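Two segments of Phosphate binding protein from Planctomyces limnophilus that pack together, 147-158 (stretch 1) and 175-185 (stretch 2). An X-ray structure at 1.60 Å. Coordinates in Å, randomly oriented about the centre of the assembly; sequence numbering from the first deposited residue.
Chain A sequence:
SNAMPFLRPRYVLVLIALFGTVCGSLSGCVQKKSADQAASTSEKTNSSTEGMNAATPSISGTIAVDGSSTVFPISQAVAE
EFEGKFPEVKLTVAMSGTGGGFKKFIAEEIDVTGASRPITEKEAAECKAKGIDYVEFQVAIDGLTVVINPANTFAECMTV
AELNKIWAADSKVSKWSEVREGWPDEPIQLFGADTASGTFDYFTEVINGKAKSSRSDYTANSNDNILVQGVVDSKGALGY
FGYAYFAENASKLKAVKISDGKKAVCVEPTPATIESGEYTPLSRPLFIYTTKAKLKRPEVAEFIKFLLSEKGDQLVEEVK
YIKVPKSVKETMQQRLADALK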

# COMPACT_ATOMS: atom_id res chain seq x y z
N VAL A 147 -7.32 -7.48 -12.29
CA VAL A 147 -7.51 -8.79 -12.90
C VAL A 147 -8.74 -8.83 -13.79
O VAL A 147 -9.72 -8.13 -13.56
N ILE A 148 -8.65 -9.64 -14.83
CA ILE A 148 -9.78 -9.95 -15.69
C ILE A 148 -9.95 -11.46 -15.75
O ILE A 148 -9.10 -12.22 -15.27
N ASN A 149 -11.05 -11.91 -16.33
CA ASN A 149 -11.27 -13.33 -16.49
C ASN A 149 -10.32 -13.83 -17.56
O ASN A 149 -10.05 -13.11 -18.52
N PRO A 150 -9.79 -15.05 -17.41
CA PRO A 150 -8.82 -15.51 -18.42
C PRO A 150 -9.40 -15.56 -19.83
O PRO A 150 -8.62 -15.52 -20.79
N ALA A 151 -10.72 -15.66 -19.97
CA ALA A 151 -11.35 -15.71 -21.29
C ALA A 151 -11.34 -14.34 -21.99
O ALA A 151 -11.64 -14.25 -23.18
N ASN A 152 -11.01 -13.29 -21.25
CA ASN A 152 -10.89 -11.94 -21.81
C ASN A 152 -9.53 -11.78 -22.49
O ASN A 152 -8.50 -11.80 -21.83
N THR A 153 -9.53 -11.64 -23.82
CA THR A 153 -8.27 -11.48 -24.54
C THR A 153 -8.10 -10.10 -25.14
O THR A 153 -7.12 -9.85 -25.86
N PHE A 154 -9.04 -9.20 -24.86
CA PHE A 154 -9.00 -7.87 -25.43
C PHE A 154 -8.50 -6.80 -24.47
O PHE A 154 -8.00 -5.76 -24.90
N ALA A 155 -8.64 -7.03 -23.16
CA ALA A 155 -8.21 -6.03 -22.16
C ALA A 155 -6.93 -6.42 -21.44
O ALA A 155 -6.74 -6.08 -20.27
N GLU A 156 -6.04 -7.11 -22.14
CA GLU A 156 -4.83 -7.65 -21.51
C GLU A 156 -3.85 -6.57 -21.05
O GLU A 156 -3.05 -6.80 -20.14
N CYS A 157 -3.91 -5.41 -21.70
CA CYS A 157 -3.14 -4.24 -21.28
C CYS A 157 -4.08 -3.06 -21.20
O CYS A 157 -4.86 -2.82 -22.12
N MSE A 158 -4.05 -2.33 -20.08
CA MSE A 158 -4.92 -1.17 -19.91
C MSE A 158 -4.12 -0.01 -19.37
O MSE A 158 -3.09 -0.21 -18.75
N LYS A 175 -20.11 -0.73 -19.93
CA LYS A 175 -19.76 -1.67 -20.99
C LYS A 175 -18.31 -1.52 -21.43
O LYS A 175 -17.77 -0.41 -21.45
N TRP A 176 -17.70 -2.62 -21.83
CA TRP A 176 -16.31 -2.57 -22.27
C TRP A 176 -16.13 -1.66 -23.48
O TRP A 176 -15.09 -1.01 -23.62
N SER A 177 -17.13 -1.61 -24.35
CA SER A 177 -17.09 -0.81 -25.58
C SER A 177 -16.94 0.67 -25.28
O SER A 177 -16.56 1.47 -26.14
N GLU A 178 -17.28 1.04 -24.05
CA GLU A 178 -17.24 2.43 -23.62
C GLU A 178 -15.86 2.81 -23.09
O GLU A 178 -15.57 3.99 -22.90
N VAL A 179 -15.00 1.82 -22.87
CA VAL A 179 -13.66 2.07 -22.34
C VAL A 179 -12.67 2.34 -23.46
O VAL A 179 -11.91 3.30 -23.42
N ARG A 180 -12.68 1.48 -24.47
CA ARG A 180 -11.81 1.65 -25.63
C ARG A 180 -12.57 1.28 -26.89
O ARG A 180 -13.32 0.30 -26.90
N GLU A 181 -12.36 2.07 -27.94
CA GLU A 181 -12.99 1.88 -29.24
C GLU A 181 -12.87 0.44 -29.69
O GLU A 181 -11.77 -0.12 -29.75
N GLY A 182 -14.01 -0.18 -30.00
CA GLY A 182 -14.01 -1.49 -30.61
C GLY A 182 -14.15 -2.66 -29.65
O GLY A 182 -14.45 -3.76 -30.08
N TRP A 183 -13.94 -2.43 -28.36
CA TRP A 183 -14.08 -3.50 -27.38
C TRP A 183 -15.54 -3.97 -27.34
O TRP A 183 -16.45 -3.22 -27.73
N PRO A 184 -15.77 -5.21 -26.89
CA PRO A 184 -17.13 -5.77 -26.96
C PRO A 184 -18.20 -4.95 -26.26
O PRO A 184 -17.99 -4.36 -25.19
N ASP A 185 -19.36 -4.91 -26.90
CA ASP A 185 -20.56 -4.29 -26.36
C ASP A 185 -21.15 -5.21 -25.29
O ASP A 185 -22.22 -5.78 -25.46

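Largely irregular segments can fit together when a large side chain serves as a key and the other segment supplies the lock. In the phosphate binding protein from Planctomyces limnophilus, the key is Phe154. It lies in the loop between two short strand ends of stretch 1, and its ring, with chi1 in the p well and chi2 at 86°, projects into a pocket built from Trp176, Trp183 and Pro184 of stretch 2.

The neighbours divide between the edge and a face of the phenyl group. Its edge is directed at the faces of both indoles: CE1 of Phe154 lies 3.5 Å from CE3 of Trp176, with the planes at 84°, and CD1 of Phe154 lies 3.6 Å from CD2 of Trp183, with the planes at 61°. Pro184 covers one face. Its CD sits 3.6 Å from the centroid of the Phe154 ring and almost exactly on the ring normal, a CH-pi contact in which the pyrrolidine acts as a lid.

The two indoles, both with chi1 in the m well, also leave a smaller hollow, which the methyl of Ala155 fills. Ala155 CB is 3.6 Å from Trp176 CZ3 and 3.9 Å from Trp183 CH2, lying over the face of the Trp183 six-membered ring. Thus a large bump and a small one, adjacent in sequence, engage the same pair of tryptophans.

Further contacts extend the fit. Met158, a selenomethionine, m at chi1 and t at chi2, points its CA-to-CB bond sideways, yet the end of the side chain comes nearer: Met158 CE is 4.3 Å from both Trp176 CZ3 and Val179 CG1, while Met158 CG approaches the edge of Trp183 at 4.1 Å from CH2. Ile148, with chi1 p, places CG2 4.0 Å from Trp176 CH2.

Polar groups are few across the contact, and several hydrogen bonds lie within the loop itself. Asn152, t at chi1, accepts two at OD1, bracing the very residues that carry the two bumps: Ala155 N lies 2.9 Å from Asn152 OD1, and Phe154 N lies 3.1 Å from Asn152 OD1. Asn152 ND2 rests over a face of Trp176, 3.7 Å from CZ2. Across the stretches, the hydrogen bond from Arg180 NH2 to Cys157 O is weak, 3.2 Å long with a bent angle of 123°; the same NH2 is also hydrogen-bonded elsewhere in the structure. Cys157 itself, t at chi1, is covalently joined to a group elsewhere in the structure. With 441 Å² buried, both sides summed, most of the contacts are between apolar side chains.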

# COMPACT_ATOMS: atom_id res chain seq x y z
CB VAL A 147 -7.63 -9.90 -11.82
CG1 VAL A 147 -6.31 -10.04 -11.06
CG2 VAL A 147 -8.77 -9.59 -10.84
CB ILE A 148 -9.61 -9.33 -17.09
CG1 ILE A 148 -8.26 -9.73 -17.69
CG2 ILE A 148 -9.72 -7.81 -17.00
CD1 ILE A 148 -8.01 -9.17 -19.12
CB ASN A 149 -12.72 -13.57 -16.91
CG ASN A 149 -13.07 -15.03 -16.96
OD1 ASN A 149 -12.86 -15.70 -17.98
ND2 ASN A 149 -13.61 -15.54 -15.85
CB PRO A 150 -8.45 -16.91 -17.93
CG PRO A 150 -8.59 -16.81 -16.44
CD PRO A 150 -9.85 -15.99 -16.27
CB ALA A 151 -12.76 -16.24 -21.20
CB ASN A 152 -11.02 -10.93 -20.66
CG ASN A 152 -11.04 -9.48 -21.12
OD1 ASN A 152 -10.43 -9.12 -22.13
ND2 ASN A 152 -11.72 -8.62 -20.36
CB THR A 153 -8.12 -12.53 -25.65
OG1 THR A 153 -9.26 -12.44 -26.51
CG2 THR A 153 -8.03 -13.94 -25.05
CB PHE A 154 -10.37 -7.46 -26.01
CG PHE A 154 -11.47 -7.43 -24.98
CD1 PHE A 154 -11.70 -6.29 -24.22
CD2 PHE A 154 -12.26 -8.55 -24.75
CE1 PHE A 154 -12.69 -6.27 -23.26
CE2 PHE A 154 -13.26 -8.53 -23.79
CZ PHE A 154 -13.47 -7.39 -23.04
CB ALA A 155 -9.33 -5.76 -21.16
CB GLU A 156 -4.14 -8.67 -22.42
CG GLU A 156 -5.01 -9.90 -22.62
CD GLU A 156 -4.30 -10.99 -23.38
OE1 GLU A 156 -3.18 -10.73 -23.87
OE2 GLU A 156 -4.86 -12.11 -23.47
CB CYS A 157 -2.02 -3.93 -22.27
SG CYS A 157 -1.09 -2.46 -21.71
CB MSE A 158 -6.07 -1.49 -18.94
CG MSE A 158 -6.95 -2.63 -19.43
SE MSE A 158 -8.39 -3.06 -18.23
CE MSE A 158 -9.42 -1.43 -18.42
CB LYS A 175 -20.67 -1.46 -22.21
CG LYS A 175 -22.11 -1.81 -21.96
CD LYS A 175 -22.98 -1.45 -23.16
CE LYS A 175 -24.39 -1.98 -22.99
NZ LYS A 175 -25.24 -1.72 -24.19
CB TRP A 176 -15.82 -3.99 -22.58
CG TRP A 176 -15.59 -4.83 -21.37
CD1 TRP A 176 -16.44 -5.76 -20.85
CD2 TRP A 176 -14.43 -4.84 -20.53
NE1 TRP A 176 -15.89 -6.35 -19.75
CE2 TRP A 176 -14.64 -5.81 -19.53
CE3 TRP A 176 -13.23 -4.12 -20.54
CZ2 TRP A 176 -13.70 -6.08 -18.53
CZ3 TRP A 176 -12.29 -4.39 -19.55
CH2 TRP A 176 -12.53 -5.37 -18.56
CB SER A 177 -18.36 -1.03 -26.40
OG SER A 177 -19.50 -0.75 -25.60
CB GLU A 178 -18.31 2.69 -22.54
CG GLU A 178 -19.73 2.66 -23.09
CD GLU A 178 -20.79 2.63 -22.00
OE1 GLU A 178 -20.49 2.14 -20.89
OE2 GLU A 178 -21.93 3.08 -22.25
CB VAL A 179 -13.16 0.91 -21.47
CG1 VAL A 179 -11.80 1.25 -20.84
CG2 VAL A 179 -14.18 0.60 -20.39
CB ARG A 180 -10.56 0.77 -25.51
CG ARG A 180 -9.54 1.00 -26.64
CD ARG A 180 -8.39 0.02 -26.54
NE ARG A 180 -7.68 0.15 -25.28
CZ ARG A 180 -6.52 -0.44 -25.01
NH1 ARG A 180 -5.93 -1.18 -25.94
NH2 ARG A 180 -5.95 -0.28 -23.82
CB GLU A 181 -12.31 2.77 -30.29
CG GLU A 181 -12.88 2.62 -31.69
CD GLU A 181 -14.22 3.31 -31.84
OE1 GLU A 181 -14.50 4.24 -31.05
OE2 GLU A 181 -14.99 2.93 -32.74
CB TRP A 183 -13.62 -3.03 -25.99
CG TRP A 183 -12.13 -3.06 -25.81
CD1 TRP A 183 -11.20 -3.42 -26.74
CD2 TRP A 183 -11.41 -2.72 -24.62
NE1 TRP A 183 -9.93 -3.34 -26.20
CE2 TRP A 183 -10.04 -2.90 -24.90
CE3 TRP A 183 -11.80 -2.28 -23.35
CZ2 TRP A 183 -9.04 -2.66 -23.94
CZ3 TRP A 183 -10.81 -2.04 -22.40
CH2 TRP A 183 -9.44 -2.23 -22.70
CB PRO A 184 -16.98 -7.14 -26.29
CG PRO A 184 -15.56 -7.52 -26.58
CD PRO A 184 -14.78 -6.22 -26.51
CB ASP A 185 -21.56 -4.05 -27.50
CG ASP A 185 -22.84 -3.38 -27.03
OD1 ASP A 185 -22.79 -2.67 -26.01
OD2 ASP A 185 -23.89 -3.55 -27.69